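Local coordinates for protein putative isochorismatase (PDB 3UAO) that hydrolyses maleamate as an amidohydrolase in the nicotinate (vitamin B3) degradation pathway of Bordetella bronchiseptica, at residues Leu27-Leu41 with Leu206-Thr218. Residues are numbered along the deposited sequence; the frame is centred on the assembly and turned at random.
Sequences LGSYERQGFGAALPL and LFDMRQKYAAVMT
One face of the Tyr30 ring receives the edge of the Phe207 ring in a T-shaped stack, with planes at 85° and centroids 5.0 Å apart. Phe207 CE2 makes the approach, 3.6 Å from Tyr30 CZ and nearer the rim of the tyrosine than its centre. Phe35 CB lies at the edge of the tyrosine ring, as does Lys212 CE. Phe207 reaches across because its CG stands anti to the backbone N, and its CZ also meets Leu27 CD2 at 3.6 Å. The Tyr30 OH is buried by the contact and has no hydrogen-bond partner in the model.

The Phe35 ring has Gln211 O at its edge, and Phe35 CD1 lies 3.7 Å from Lys212 CG. Gly36 N donates a hydrogen bond to Gln211 O (2.8 Å, N-H...O angle 142°), somewhat tilted from the carbonyl plane. This bond ties Gly36, two residues past the Schellman glycine Gly34 that ends helix 28-32, to the backbone of Gln211. Farther on, Leu39 CB and Ala215 CB touch at 4.0 Å, and Leu41 CD1 lies 3.9 Å from Ala215 CB.

A second subunit adjoins the contact: its Pro201 packs on Tyr30, and its Lys108 bonds to the carbonyls of Ala37, Arg210 and Ala214, bridging both segments. Within the chain, helix 28-32 lies nearly parallel to segment 206-212 of helix 199-212 (17°, axes 11.8 Å apart), while the loop after it carries Leu39 and Leu41 against Ala215 of strand 215-217, the outermost strand on that side of the parallel Rossmann-like sheet within this chain, paired with strand 186-195.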
# COMPACT_ATOMS: atom_id res chain seq x y z
N LEU A 27 -9.33 -32.00 -9.41
CA LEU A 27 -8.54 -30.97 -10.06
C LEU A 27 -8.75 -30.76 -11.57
O LEU A 27 -8.06 -29.95 -12.18
CB LEU A 27 -7.06 -31.24 -9.76
CG LEU A 27 -6.72 -31.15 -8.26
CD1 LEU A 27 -6.79 -32.53 -7.59
CD2 LEU A 27 -5.34 -30.55 -8.02
N GLY A 28 -9.72 -31.45 -12.17
CA GLY A 28 -10.07 -31.22 -13.57
C GLY A 28 -10.70 -29.85 -13.80
O GLY A 28 -10.58 -29.26 -14.89
N SER A 29 -11.39 -29.35 -12.77
CA SER A 29 -11.93 -27.99 -12.72
C SER A 29 -10.97 -26.87 -13.16
O SER A 29 -11.38 -25.88 -13.77
CB SER A 29 -12.38 -27.67 -11.29
OG SER A 29 -11.27 -27.48 -10.43
N TYR A 30 -9.69 -27.02 -12.83
CA TYR A 30 -8.70 -26.03 -13.26
C TYR A 30 -8.62 -25.85 -14.77
O TYR A 30 -8.67 -24.73 -15.25
CB TYR A 30 -7.32 -26.35 -12.69
CG TYR A 30 -7.20 -26.13 -11.21
CD1 TYR A 30 -6.80 -24.89 -10.71
CD2 TYR A 30 -7.49 -27.14 -10.30
CE1 TYR A 30 -6.63 -24.65 -9.34
CE2 TYR A 30 -7.37 -26.91 -8.91
CZ TYR A 30 -6.93 -25.66 -8.44
OH TYR A 30 -6.83 -25.45 -7.10
N GLU A 31 -8.48 -26.92 -15.53
CA GLU A 31 -8.40 -26.78 -16.98
C GLU A 31 -9.76 -26.34 -17.55
O GLU A 31 -9.80 -25.49 -18.44
CB GLU A 31 -7.82 -28.05 -17.64
CG GLU A 31 -7.24 -27.97 -19.14
CD GLU A 31 -6.09 -26.89 -19.43
OE1 GLU A 31 -5.31 -26.48 -18.51
OE2 GLU A 31 -5.97 -26.48 -20.63
N ARG A 32 -10.86 -26.88 -17.02
CA ARG A 32 -12.20 -26.47 -17.45
C ARG A 32 -12.48 -24.98 -17.31
O ARG A 32 -13.06 -24.35 -18.18
CB ARG A 32 -13.29 -27.19 -16.65
CG ARG A 32 -13.81 -28.46 -17.29
CD ARG A 32 -15.11 -28.95 -16.62
NE ARG A 32 -14.88 -29.66 -15.35
CZ ARG A 32 -15.07 -29.15 -14.13
NH1 ARG A 32 -15.47 -27.88 -13.94
NH2 ARG A 32 -14.83 -29.93 -13.08
N GLN A 33 -12.08 -24.42 -16.18
CA GLN A 33 -12.41 -23.04 -15.87
C GLN A 33 -11.35 -22.09 -16.36
O GLN A 33 -11.45 -20.90 -16.15
CB GLN A 33 -12.61 -22.87 -14.38
CG GLN A 33 -13.77 -23.64 -13.86
CD GLN A 33 -13.82 -23.57 -12.39
OE1 GLN A 33 -12.92 -23.00 -11.76
NE2 GLN A 33 -14.84 -24.17 -11.81
N GLY A 34 -10.33 -22.65 -17.00
CA GLY A 34 -9.37 -21.89 -17.75
C GLY A 34 -8.23 -21.35 -16.92
O GLY A 34 -7.66 -20.33 -17.26
N PHE A 35 -7.89 -22.07 -15.85
CA PHE A 35 -6.69 -21.81 -15.06
C PHE A 35 -5.40 -22.23 -15.77
O PHE A 35 -5.42 -22.98 -16.76
CB PHE A 35 -6.80 -22.48 -13.68
CG PHE A 35 -7.71 -21.75 -12.73
CD1 PHE A 35 -7.23 -20.75 -11.91
CD2 PHE A 35 -9.06 -22.01 -12.72
CE1 PHE A 35 -8.06 -20.05 -11.10
CE2 PHE A 35 -9.89 -21.33 -11.88
CZ PHE A 35 -9.39 -20.35 -11.08
N GLY A 36 -4.29 -21.72 -15.27
CA GLY A 36 -2.99 -22.11 -15.71
C GLY A 36 -2.61 -21.69 -17.11
O GLY A 36 -1.78 -22.37 -17.73
N ALA A 37 -3.19 -20.60 -17.63
CA ALA A 37 -2.79 -20.11 -18.96
C ALA A 37 -1.35 -19.61 -18.88
O ALA A 37 -0.86 -19.26 -17.79
CB ALA A 37 -3.71 -18.99 -19.46
N ALA A 38 -0.68 -19.57 -20.03
CA ALA A 38 0.70 -19.23 -20.09
C ALA A 38 0.81 -17.74 -19.80
O ALA A 38 -0.04 -16.96 -20.26
CB ALA A 38 1.27 -19.56 -21.47
N LEU A 39 1.84 -17.38 -19.04
CA LEU A 39 2.23 -15.98 -18.84
C LEU A 39 3.42 -15.64 -19.75
O LEU A 39 4.60 -15.89 -19.40
CB LEU A 39 2.55 -15.71 -17.36
CG LEU A 39 2.89 -14.25 -16.96
CD1 LEU A 39 1.93 -13.22 -17.57
CD2 LEU A 39 2.90 -14.08 -15.44
N PRO A 40 3.14 -15.04 -20.92
CA PRO A 40 4.22 -14.65 -21.82
C PRO A 40 5.27 -13.84 -21.06
O PRO A 40 4.90 -13.01 -20.24
CB PRO A 40 3.51 -13.77 -22.87
CG PRO A 40 2.11 -14.28 -22.89
CD PRO A 40 1.82 -14.64 -21.46
N LEU A 41 6.54 -14.08 -21.33
CA LEU A 41 7.61 -13.33 -20.68
C LEU A 41 7.84 -12.04 -21.40
O LEU A 41 7.63 -11.97 -22.60
CB LEU A 41 8.90 -14.13 -20.70
CG LEU A 41 9.13 -15.06 -19.53
CD1 LEU A 41 7.85 -15.66 -18.99
CD2 LEU A 41 10.14 -16.10 -19.96
N LEU A 206 3.73 -24.39 -5.49
CA LEU A 206 4.08 -24.28 -6.89
C LEU A 206 2.85 -24.52 -7.71
O LEU A 206 2.62 -23.79 -8.67
CB LEU A 206 5.18 -25.25 -7.27
CG LEU A 206 6.55 -24.91 -6.68
CD1 LEU A 206 7.48 -26.08 -6.76
CD2 LEU A 206 7.14 -23.68 -7.38
N PHE A 207 2.07 -25.54 -7.37
CA PHE A 207 0.86 -25.84 -8.12
C PHE A 207 -0.03 -24.61 -8.14
O PHE A 207 -0.35 -24.08 -9.20
CB PHE A 207 0.10 -27.03 -7.53
CG PHE A 207 -1.20 -27.31 -8.22
CD1 PHE A 207 -1.24 -28.08 -9.36
CD2 PHE A 207 -2.39 -26.77 -7.75
CE1 PHE A 207 -2.45 -28.31 -10.01
CE2 PHE A 207 -3.56 -26.99 -8.40
CZ PHE A 207 -3.59 -27.77 -9.53
N ASP A 208 -0.37 -24.10 -6.95
CA ASP A 208 -1.20 -22.90 -6.86
C ASP A 208 -0.66 -21.81 -7.79
O ASP A 208 -1.39 -21.22 -8.62
CB ASP A 208 -1.18 -22.36 -5.44
CG ASP A 208 -1.95 -23.20 -4.46
OD1 ASP A 208 -2.63 -24.16 -4.92
OD2 ASP A 208 -1.87 -22.88 -3.22
N MET A 209 0.64 -21.54 -7.65
CA MET A 209 1.28 -20.45 -8.36
C MET A 209 1.23 -20.63 -9.87
O MET A 209 0.81 -19.72 -10.60
CB MET A 209 2.70 -20.27 -7.86
CG MET A 209 2.74 -19.52 -6.51
SD MET A 209 4.40 -19.05 -6.12
CE MET A 209 5.08 -20.51 -5.30
N ARG A 210 1.62 -21.80 -10.36
CA ARG A 210 1.43 -22.16 -11.77
C ARG A 210 -0.01 -21.97 -12.26
O ARG A 210 -0.24 -21.63 -13.39
CB ARG A 210 1.78 -23.63 -11.93
CG ARG A 210 2.08 -24.13 -13.34
CD ARG A 210 2.57 -25.60 -13.29
NE ARG A 210 1.62 -26.59 -12.69
CZ ARG A 210 0.63 -27.24 -13.34
NH1 ARG A 210 0.37 -27.03 -14.65
NH2 ARG A 210 -0.12 -28.13 -12.68
N GLN A 211 -0.99 -22.19 -11.39
CA GLN A 211 -2.36 -22.25 -11.85
C GLN A 211 -2.92 -20.87 -11.97
O GLN A 211 -3.78 -20.62 -12.78
CB GLN A 211 -3.17 -23.08 -10.91
CG GLN A 211 -4.16 -24.02 -11.51
CD GLN A 211 -3.62 -25.02 -12.53
OE1 GLN A 211 -2.64 -25.72 -12.30
NE2 GLN A 211 -4.30 -25.09 -13.68
N LYS A 212 -2.37 -19.93 -11.21
CA LYS A 212 -3.03 -18.66 -10.92
C LYS A 212 -2.17 -17.38 -10.99
O LYS A 212 -2.70 -16.29 -11.21
CB LYS A 212 -3.61 -18.76 -9.52
CG LYS A 212 -4.79 -19.75 -9.34
CD LYS A 212 -5.03 -20.01 -7.85
CE LYS A 212 -6.17 -20.99 -7.58
NZ LYS A 212 -6.41 -21.22 -6.13
N TYR A 213 -0.88 -17.47 -10.79
CA TYR A 213 -0.11 -16.31 -10.37
C TYR A 213 1.20 -16.04 -11.08
O TYR A 213 1.74 -14.94 -10.96
CB TYR A 213 0.24 -16.44 -8.89
CG TYR A 213 -0.93 -16.57 -7.97
CD1 TYR A 213 -2.03 -15.75 -8.10
CD2 TYR A 213 -0.92 -17.48 -6.95
CE1 TYR A 213 -3.10 -15.88 -7.27
CE2 TYR A 213 -1.98 -17.60 -6.11
CZ TYR A 213 -3.08 -16.79 -6.25
OH TYR A 213 -4.17 -16.89 -5.39
N ALA A 214 1.75 -17.02 -11.79
CA ALA A 214 3.12 -16.87 -12.32
C ALA A 214 3.40 -17.79 -13.48
O ALA A 214 2.74 -18.81 -13.66
CB ALA A 214 4.15 -17.10 -11.23
N ALA A 215 4.38 -17.40 -14.27
CA ALA A 215 5.08 -18.38 -15.12
C ALA A 215 6.06 -19.11 -14.19
O ALA A 215 6.71 -18.51 -13.34
CB ALA A 215 5.81 -17.69 -16.29
N VAL A 216 6.11 -20.43 -14.35
CA VAL A 216 6.84 -21.35 -13.47
C VAL A 216 7.70 -22.31 -14.32
O VAL A 216 7.19 -23.14 -15.06
CB VAL A 216 5.85 -22.17 -12.58
CG1 VAL A 216 6.58 -23.31 -11.81
CG2 VAL A 216 5.15 -21.27 -11.63
N MET A 217 9.01 -22.18 -14.21
CA MET A 217 9.92 -23.02 -14.94
C MET A 217 11.25 -23.17 -14.18
O MET A 217 11.54 -22.40 -13.25
CB MET A 217 10.12 -22.45 -16.35
CG MET A 217 10.67 -21.01 -16.44
SD MET A 217 10.45 -20.38 -18.14
CE MET A 217 8.72 -19.94 -18.10
N THR A 218 12.05 -24.16 -14.56
CA THR A 218 13.40 -24.33 -14.02
C THR A 218 14.31 -23.25 -14.57
O THR A 218 14.01 -22.65 -15.60
CB THR A 218 13.97 -25.73 -14.34
OG1 THR A 218 13.99 -25.93 -15.76
CG2 THR A 218 13.12 -26.80 -13.71